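Local coordinates for protein BugD (Bordetella pertussis Tohama I, PDB 2F5X) that binds aspartic acid as a periplasmic solute receptor and probably delivers it to a membrane transporter for uptake, at residues Val133-Gly146 and Leu162-Thr174. Residues are numbered along the deposited sequence; the frame is centred on the assembly and turned at random.
Sequences VKKNADKISLANAG and LGVNLLTIPYKGT. With ASP (aspartic acid), chain D.
L142 and I169 meet backbone to backbone where parallel strand pairing leads to a ligand site. L142 N donates to L167 O and I169 N returns a 2.8 Å bond to L142 O; N144 N bonds to I169 O, and Y171 N to N144 O at a bent 144°. N144 O lies in plane at the Y171 ring edge, 3.5 Å from CD2 of Y171. With CG between its backbone N and carbonyl carbon (chi1 65°), N144 reaches across T168 at about a right angle, its ND2 3.4 Å from T168 CG2; OD1 takes G146 N from above the amide plane, closing an Asx turn. A145 CB packs on G173 CA at 3.6 Å, and T174 N donates to the aspartic acid O at 3.0 Å.

At the other end L166 CD2 rests on A137 CB and a water bridges A137 O, I140 O and L167 N. K134, bent at chi4 (-84°), sets NZ above the L162 carbonyl plane, hydrogen-bonded to L162 O at 2.6 Å.

Y171 OH is hydrogen-bonded to D180, T174 OG1 to D191. Helix 150-162 completes the right-handed beta-alpha-beta crossover, covering L142 and N144, and strand 188-192 flanks strand 141-144 in parallel.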
ATOM      1  N   VAL A 133      21.083  -5.914  12.474  1.00 10.50           N
ATOM      2  CA  VAL A 133      21.115  -5.749  11.018  1.00 11.15           C
ATOM      3  C   VAL A 133      22.460  -5.151  10.568  1.00 11.76           C
ATOM      4  O   VAL A 133      23.056  -5.610   9.590  1.00 12.07           O
ATOM      5  CB  VAL A 133      19.921  -4.912  10.497  1.00 10.37           C
ATOM      6  CG1 VAL A 133      20.098  -4.562   9.006  1.00 11.34           C
ATOM      7  CG2 VAL A 133      18.593  -5.656  10.728  1.00 10.27           C
ATOM      8  N   LYS A 134      22.950  -4.153  11.296  1.00 12.89           N
ATOM      9  CA  LYS A 134      24.267  -3.581  11.000  1.00 13.94           C
ATOM     10  C   LYS A 134      25.408  -4.595  11.106  1.00 14.48           C
ATOM     11  O   LYS A 134      26.315  -4.621  10.259  1.00 14.63           O
ATOM     12  CB  LYS A 134      24.550  -2.373  11.893  1.00 14.09           C
ATOM     13  CG  LYS A 134      23.691  -1.171  11.568  1.00 16.08           C
ATOM     14  CD  LYS A 134      23.898  -0.070  12.586  1.00 18.24           C
ATOM     15  CE  LYS A 134      23.051   1.120  12.245  1.00 22.13           C
ATOM     16  NZ  LYS A 134      23.751   1.984  11.248  1.00 24.79           N
ATOM     17  N   LYS A 135      25.362  -5.437  12.135  1.00 14.84           N
ATOM     18  CA  LYS A 135      26.432  -6.399  12.393  1.00 15.52           C
ATOM     19  C   LYS A 135      26.388  -7.605  11.452  1.00 15.31           C
ATOM     20  O   LYS A 135      27.439  -8.135  11.049  1.00 15.52           O
ATOM     21  CB  LYS A 135      26.367  -6.865  13.855  1.00 15.87           C
ATOM     22  CG  LYS A 135      27.540  -7.747  14.288  1.00 19.32           C
ATOM     23  CD  LYS A 135      27.190  -8.553  15.534  1.00 23.99           C
ATOM     24  CE  LYS A 135      28.256  -9.600  15.845  1.00 26.27           C
ATOM     25  NZ  LYS A 135      28.115 -10.821  14.983  1.00 29.11           N
ATOM     26  N   ASN A 136      25.176  -8.022  11.092  1.00 14.29           N
ATOM     27  CA  ASN A 136      24.971  -9.282  10.383  1.00 14.71           C
ATOM     28  C   ASN A 136      24.344  -9.096   9.006  1.00 13.98           C
ATOM     29  O   ASN A 136      23.771 -10.036   8.450  1.00 14.09           O
ATOM     30  CB  ASN A 136      24.106 -10.229  11.238  1.00 15.27           C
ATOM     31  CG  ASN A 136      24.794 -10.637  12.527  1.00 17.30           C
ATOM     32  OD1 ASN A 136      25.783 -11.376  12.517  1.00 19.99           O
ATOM     33  ND2 ASN A 136      24.284 -10.149  13.644  1.00 18.82           N
ATOM     34  N   ALA A 137      24.489  -7.891   8.447  1.00 13.09           N
ATOM     35  CA  ALA A 137      23.789  -7.521   7.214  1.00 12.55           C
ATOM     36  C   ALA A 137      23.831  -8.607   6.133  1.00 13.00           C
ATOM     37  O   ALA A 137      22.791  -8.958   5.574  1.00 13.06           O
ATOM     38  CB  ALA A 137      24.290  -6.182   6.679  1.00 12.81           C
ATOM     39  N   ASP A 138      25.018  -9.149   5.863  1.00 12.66           N
ATOM     40  CA  ASP A 138      25.200 -10.115   4.773  1.00 13.03           C
ATOM     41  C   ASP A 138      24.441 -11.430   4.958  1.00 13.81           C
ATOM     42  O   ASP A 138      24.289 -12.210   4.007  1.00 14.89           O
ATOM     43  CB  ASP A 138      26.692 -10.388   4.562  1.00 13.24           C
ATOM     44  CG  ASP A 138      27.425  -9.195   3.995  1.00 13.36           C
ATOM     45  OD1 ASP A 138      26.765  -8.224   3.535  1.00 13.56           O
ATOM     46  OD2 ASP A 138      28.667  -9.151   3.964  1.00 12.33           O
ATOM     47  N   LYS A 139      23.983 -11.686   6.177  1.00 14.08           N
ATOM     48  CA  LYS A 139      23.233 -12.905   6.466  1.00 14.73           C
ATOM     49  C   LYS A 139      21.726 -12.671   6.398  1.00 13.71           C
ATOM     50  O   LYS A 139      20.937 -13.606   6.642  1.00 14.59           O
ATOM     51  CB  LYS A 139      23.607 -13.445   7.850  1.00 15.57           C
ATOM     52  CG  LYS A 139      25.073 -13.815   8.012  1.00 19.53           C
ATOM     53  CD  LYS A 139      25.545 -13.587   9.453  1.00 25.45           C
ATOM     54  CE  LYS A 139      25.950 -14.892  10.125  1.00 28.57           C
ATOM     55  NZ  LYS A 139      24.769 -15.632  10.675  1.00 31.50           N
ATOM     56  N   ILE A 140      21.320 -11.433   6.092  1.00 12.33           N
ATOM     57  CA  ILE A 140      19.917 -11.029   6.232  1.00 10.84           C
ATOM     58  C   ILE A 140      19.232 -10.690   4.911  1.00 10.44           C
ATOM     59  O   ILE A 140      19.774  -9.940   4.093  1.00 10.83           O
ATOM     60  CB  ILE A 140      19.778  -9.839   7.223  1.00 10.88           C
ATOM     61  CG1 ILE A 140      20.297 -10.249   8.613  1.00 10.61           C
ATOM     62  CG2 ILE A 140      18.321  -9.392   7.312  1.00 10.11           C
ATOM     63  CD1 ILE A 140      20.503  -9.080   9.584  1.00 11.48           C
ATOM     64  N   SER A 141      18.024 -11.223   4.724  1.00  9.87           N
ATOM     65  CA  SER A 141      17.228 -10.923   3.537  1.00  9.36           C
ATOM     66  C   SER A 141      16.027 -10.050   3.880  1.00  9.27           C
ATOM     67  O   SER A 141      15.353 -10.249   4.904  1.00  8.67           O
ATOM     68  CB  SER A 141      16.743 -12.217   2.866  1.00  9.96           C
ATOM     69  OG  SER A 141      16.003 -13.009   3.776  1.00 11.04           O
ATOM     70  N   LEU A 142      15.773  -9.085   3.004  1.00  8.36           N
ATOM     71  CA  LEU A 142      14.643  -8.183   3.131  1.00  8.32           C
ATOM     72  C   LEU A 142      13.655  -8.510   2.018  1.00  8.49           C
ATOM     73  O   LEU A 142      14.054  -8.656   0.864  1.00  9.60           O
ATOM     74  CB  LEU A 142      15.131  -6.735   2.992  1.00  8.53           C
ATOM     75  CG  LEU A 142      14.086  -5.619   2.921  1.00  9.42           C
ATOM     76  CD1 LEU A 142      13.428  -5.415   4.280  1.00  9.96           C
ATOM     77  CD2 LEU A 142      14.745  -4.330   2.442  1.00 12.12           C
ATOM     78  N   ALA A 143      12.374  -8.632   2.368  1.00  8.31           N
ATOM     79  CA  ALA A 143      11.330  -8.880   1.379  1.00  8.54           C
ATOM     80  C   ALA A 143      10.598  -7.593   1.033  1.00  9.06           C
ATOM     81  O   ALA A 143      10.376  -6.754   1.904  1.00  9.13           O
ATOM     82  CB  ALA A 143      10.330  -9.907   1.922  1.00  9.24           C
ATOM     83  N   ASN A 144      10.223  -7.439  -0.238  1.00  8.48           N
ATOM     84  CA  ASN A 144       9.236  -6.422  -0.625  1.00  8.29           C
ATOM     85  C   ASN A 144       8.351  -6.931  -1.768  1.00  8.27           C
ATOM     86  O   ASN A 144       8.512  -8.066  -2.230  1.00  7.51           O
ATOM     87  CB  ASN A 144       9.889  -5.068  -0.961  1.00  8.70           C
ATOM     88  CG  ASN A 144      10.792  -5.119  -2.196  1.00  8.93           C
ATOM     89  OD1 ASN A 144      10.544  -5.866  -3.141  1.00  8.61           O
ATOM     90  ND2 ASN A 144      11.845  -4.302  -2.186  1.00  9.72           N
ATOM     91  N   ALA A 145       7.415  -6.097  -2.210  1.00  8.05           N
ATOM     92  CA  ALA A 145       6.477  -6.495  -3.256  1.00  7.90           C
ATOM     93  C   ALA A 145       6.838  -5.848  -4.606  1.00  8.35           C
ATOM     94  O   ALA A 145       5.961  -5.555  -5.431  1.00  7.90           O
ATOM     95  CB  ALA A 145       5.018  -6.175  -2.833  1.00  8.37           C
ATOM     96  N   GLY A 146       8.141  -5.645  -4.810  1.00  8.18           N
ATOM     97  CA  GLY A 146       8.691  -5.129  -6.065  1.00  7.83           C
ATOM     98  C   GLY A 146       8.909  -3.627  -6.030  1.00  7.86           C
ATOM     99  O   GLY A 146       8.284  -2.934  -5.228  1.00  7.37           O
ATOM    100  N   LEU A 162      19.472   2.681   8.341  1.00 12.22           N
ATOM    101  CA  LEU A 162      20.443   1.798   8.997  1.00 12.47           C
ATOM    102  C   LEU A 162      21.829   1.817   8.351  1.00 12.18           C
ATOM    103  O   LEU A 162      22.795   1.289   8.916  1.00 13.31           O
ATOM    104  CB  LEU A 162      19.914   0.361   9.038  1.00 12.09           C
ATOM    105  CG  LEU A 162      18.609   0.108   9.800  1.00 12.79           C
ATOM    106  CD1 LEU A 162      18.196  -1.333   9.620  1.00 13.76           C
ATOM    107  CD2 LEU A 162      18.742   0.458  11.275  1.00 15.37           C
ATOM    108  N   GLY A 163      21.931   2.422   7.172  1.00 11.88           N
ATOM    109  CA  GLY A 163      23.197   2.514   6.466  1.00 11.55           C
ATOM    110  C   GLY A 163      23.691   1.178   5.956  1.00 11.41           C
ATOM    111  O   GLY A 163      24.901   0.929   5.946  1.00 12.28           O
ATOM    112  N   VAL A 164      22.757   0.322   5.540  1.00 10.58           N
ATOM    113  CA  VAL A 164      23.089  -1.008   5.031  1.00 10.15           C
ATOM    114  C   VAL A 164      22.578  -1.244   3.613  1.00  9.91           C
ATOM    115  O   VAL A 164      21.668  -0.562   3.138  1.00  9.78           O
ATOM    116  CB  VAL A 164      22.550  -2.148   5.951  1.00 10.10           C
ATOM    117  CG1 VAL A 164      23.153  -2.056   7.363  1.00 10.42           C
ATOM    118  CG2 VAL A 164      21.006  -2.145   6.002  1.00  9.69           C
ATOM    119  N   ASN A 165      23.199  -2.208   2.940  1.00  9.44           N
ATOM    120  CA  ASN A 165      22.683  -2.762   1.691  1.00  9.23           C
ATOM    121  C   ASN A 165      22.376  -4.235   1.948  1.00  9.08           C
ATOM    122  O   ASN A 165      23.258  -4.970   2.386  1.00 10.06           O
ATOM    123  CB  ASN A 165      23.741  -2.625   0.582  1.00  9.22           C
ATOM    124  CG  ASN A 165      23.235  -3.109  -0.778  1.00  9.57           C
ATOM    125  OD1 ASN A 165      22.151  -2.729  -1.221  1.00  9.88           O
ATOM    126  ND2 ASN A 165      24.025  -3.954  -1.438  1.00  7.63           N
ATOM    127  N   LEU A 166      21.130  -4.648   1.697  1.00  9.04           N
ATOM    128  CA  LEU A 166      20.668  -6.014   1.984  1.00  8.99           C
ATOM    129  C   LEU A 166      20.197  -6.738   0.735  1.00  9.07           C
ATOM    130  O   LEU A 166      19.578  -6.131  -0.135  1.00  9.20           O
ATOM    131  CB  LEU A 166      19.481  -5.986   2.968  1.00  8.89           C
ATOM    132  CG  LEU A 166      19.715  -5.401   4.366  1.00  9.07           C
ATOM    133  CD1 LEU A 166      18.428  -5.476   5.202  1.00  9.25           C
ATOM    134  CD2 LEU A 166      20.851  -6.122   5.070  1.00  9.58           C
ATOM    135  N   LEU A 167      20.458  -8.042   0.682  1.00  8.74           N
ATOM    136  CA  LEU A 167      19.754  -8.937  -0.240  1.00  8.73           C
ATOM    137  C   LEU A 167      18.269  -8.621  -0.157  1.00  9.19           C
ATOM    138  O   LEU A 167      17.689  -8.624   0.937  1.00  9.12           O
ATOM    139  CB  LEU A 167      19.981 -10.395   0.164  1.00  9.46           C
ATOM    140  CG  LEU A 167      19.110 -11.470  -0.499  1.00 10.21           C
ATOM    141  CD1 LEU A 167      19.279 -11.457  -2.019  1.00 11.98           C
ATOM    142  CD2 LEU A 167      19.479 -12.839   0.078  1.00 11.60           C
ATOM    143  N   THR A 168      17.663  -8.323  -1.303  1.00  8.98           N
ATOM    144  CA  THR A 168      16.272  -7.887  -1.335  1.00  9.51           C
ATOM    145  C   THR A 168      15.495  -8.762  -2.293  1.00  9.36           C
ATOM    146  O   THR A 168      15.852  -8.879  -3.467  1.00  9.47           O
ATOM    147  CB  THR A 168      16.187  -6.410  -1.751  1.00  9.75           C
ATOM    148  OG1 THR A 168      16.907  -5.607  -0.797  1.00 11.08           O
ATOM    149  CG2 THR A 168      14.735  -5.908  -1.643  1.00 11.17           C
ATOM    150  N   ILE A 169      14.430  -9.377  -1.788  1.00  9.21           N
ATOM    151  CA  ILE A 169      13.673 -10.342  -2.569  1.00  9.75           C
ATOM    152  C   ILE A 169      12.292  -9.776  -2.892  1.00  9.14           C
ATOM    153  O   ILE A 169      11.496  -9.539  -1.978  1.00  8.93           O
ATOM    154  CB  ILE A 169      13.540 -11.686  -1.806  1.00 10.06           C
ATOM    155  CG1 ILE A 169      14.919 -12.233  -1.403  1.00 12.08           C
ATOM    156  CG2 ILE A 169      12.768 -12.705  -2.657  1.00 11.17           C
ATOM    157  CD1 ILE A 169      14.861 -13.324  -0.346  1.00 15.96           C
ATOM    158  N   PRO A 170      12.011  -9.539  -4.175  1.00  9.66           N
ATOM    159  CA  PRO A 170      10.703  -9.014  -4.590  1.00  9.80           C
ATOM    160  C   PRO A 170       9.650 -10.105  -4.865  1.00  9.88           C
ATOM    161  O   PRO A 170       9.963 -11.170  -5.438  1.00 10.53           O
ATOM    162  CB  PRO A 170      11.041  -8.244  -5.870  1.00 10.44           C
ATOM    163  CG  PRO A 170      12.121  -9.110  -6.513  1.00 10.56           C
ATOM    164  CD  PRO A 170      12.921  -9.706  -5.328  1.00  9.69           C
ATOM    165  N   TYR A 171       8.424  -9.833  -4.420  1.00  9.64           N
ATOM    166  CA  TYR A 171       7.268 -10.715  -4.599  1.00  9.56           C
ATOM    167  C   TYR A 171       6.158  -9.950  -5.318  1.00  9.93           C
ATOM    168  O   TYR A 171       6.224  -8.724  -5.431  1.00 10.03           O
ATOM    169  CB  TYR A 171       6.747 -11.176  -3.234  1.00  9.41           C
ATOM    170  CG  TYR A 171       7.706 -12.061  -2.467  1.00  9.38           C
ATOM    171  CD1 TYR A 171       7.558 -13.443  -2.482  1.00  9.99           C
ATOM    172  CD2 TYR A 171       8.748 -11.513  -1.713  1.00  8.51           C
ATOM    173  CE1 TYR A 171       8.431 -14.272  -1.768  1.00 10.11           C
ATOM    174  CE2 TYR A 171       9.632 -12.328  -1.008  1.00 10.40           C
ATOM    175  CZ  TYR A 171       9.463 -13.707  -1.034  1.00  9.70           C
ATOM    176  OH  TYR A 171      10.326 -14.517  -0.343  1.00 11.58           O
ATOM    177  N   LYS A 172       5.129 -10.660  -5.784  1.00 10.12           N
ATOM    178  CA  LYS A 172       4.003 -10.019  -6.471  1.00 11.08           C
ATOM    179  C   LYS A 172       3.022  -9.360  -5.506  1.00 10.95           C
ATOM    180  O   LYS A 172       1.965  -8.873  -5.914  1.00 12.23           O
ATOM    181  CB  LYS A 172       3.275 -11.025  -7.368  1.00 11.40           C
ATOM    182  CG  LYS A 172       4.043 -11.354  -8.643  1.00 15.82           C
ATOM    183  CD  LYS A 172       3.333 -12.444  -9.442  1.00 20.11           C
ATOM    184  CE  LYS A 172       3.902 -12.563 -10.853  1.00 24.08           C
ATOM    185  NZ  LYS A 172       5.387 -12.416 -10.924  1.00 27.65           N
ATOM    186  N   GLY A 173       3.354  -9.386  -4.223  1.00 10.79           N
ATOM    187  CA  GLY A 173       2.523  -8.792  -3.187  1.00  9.68           C
ATOM    188  C   GLY A 173       3.082  -9.197  -1.845  1.00  8.89           C
ATOM    189  O   GLY A 173       3.943 -10.080  -1.780  1.00  8.88           O
ATOM    190  N   THR A 174       2.629  -8.567  -0.766  1.00  8.27           N
ATOM    191  CA  THR A 174       3.113  -9.027   0.545  1.00  8.46           C
ATOM    192  C   THR A 174       2.358 -10.218   1.116  1.00  8.91           C
ATOM    193  O   THR A 174       2.751 -10.731   2.159  1.00  9.99           O
ATOM    194  CB  THR A 174       3.195  -7.898   1.586  1.00  7.54           C
ATOM    195  OG1 THR A 174       1.932  -7.217   1.641  1.00  7.81           O
ATOM    196  CG2 THR A 174       4.221  -6.845   1.140  1.00  7.60           C
TER
HETATM  197  N   ASP D 901      -0.030  -3.286  -0.953  1.00  7.83           N
HETATM  198  CA  ASP D 901       0.705  -4.427  -1.576  1.00  7.79           C
HETATM  199  C   ASP D 901      -0.136  -5.694  -1.596  1.00  8.12           C
HETATM  200  O   ASP D 901       0.409  -6.813  -1.659  1.00  8.63           O
HETATM  201  CB  ASP D 901       2.014  -4.685  -0.842  1.00  7.59           C
HETATM  202  CG  ASP D 901       2.993  -3.550  -0.993  1.00  7.57           C
HETATM  203  OD1 ASP D 901       4.005  -3.552  -0.255  1.00  7.40           O
HETATM  204  OD2 ASP D 901       2.827  -2.621  -1.826  1.00  8.41           O
HETATM  205  OXT ASP D 901      -1.361  -5.580  -1.542  1.00  8.21           O
HETATM  206  O   HOH W   1      21.989  -9.149   2.834  1.00 12.77           O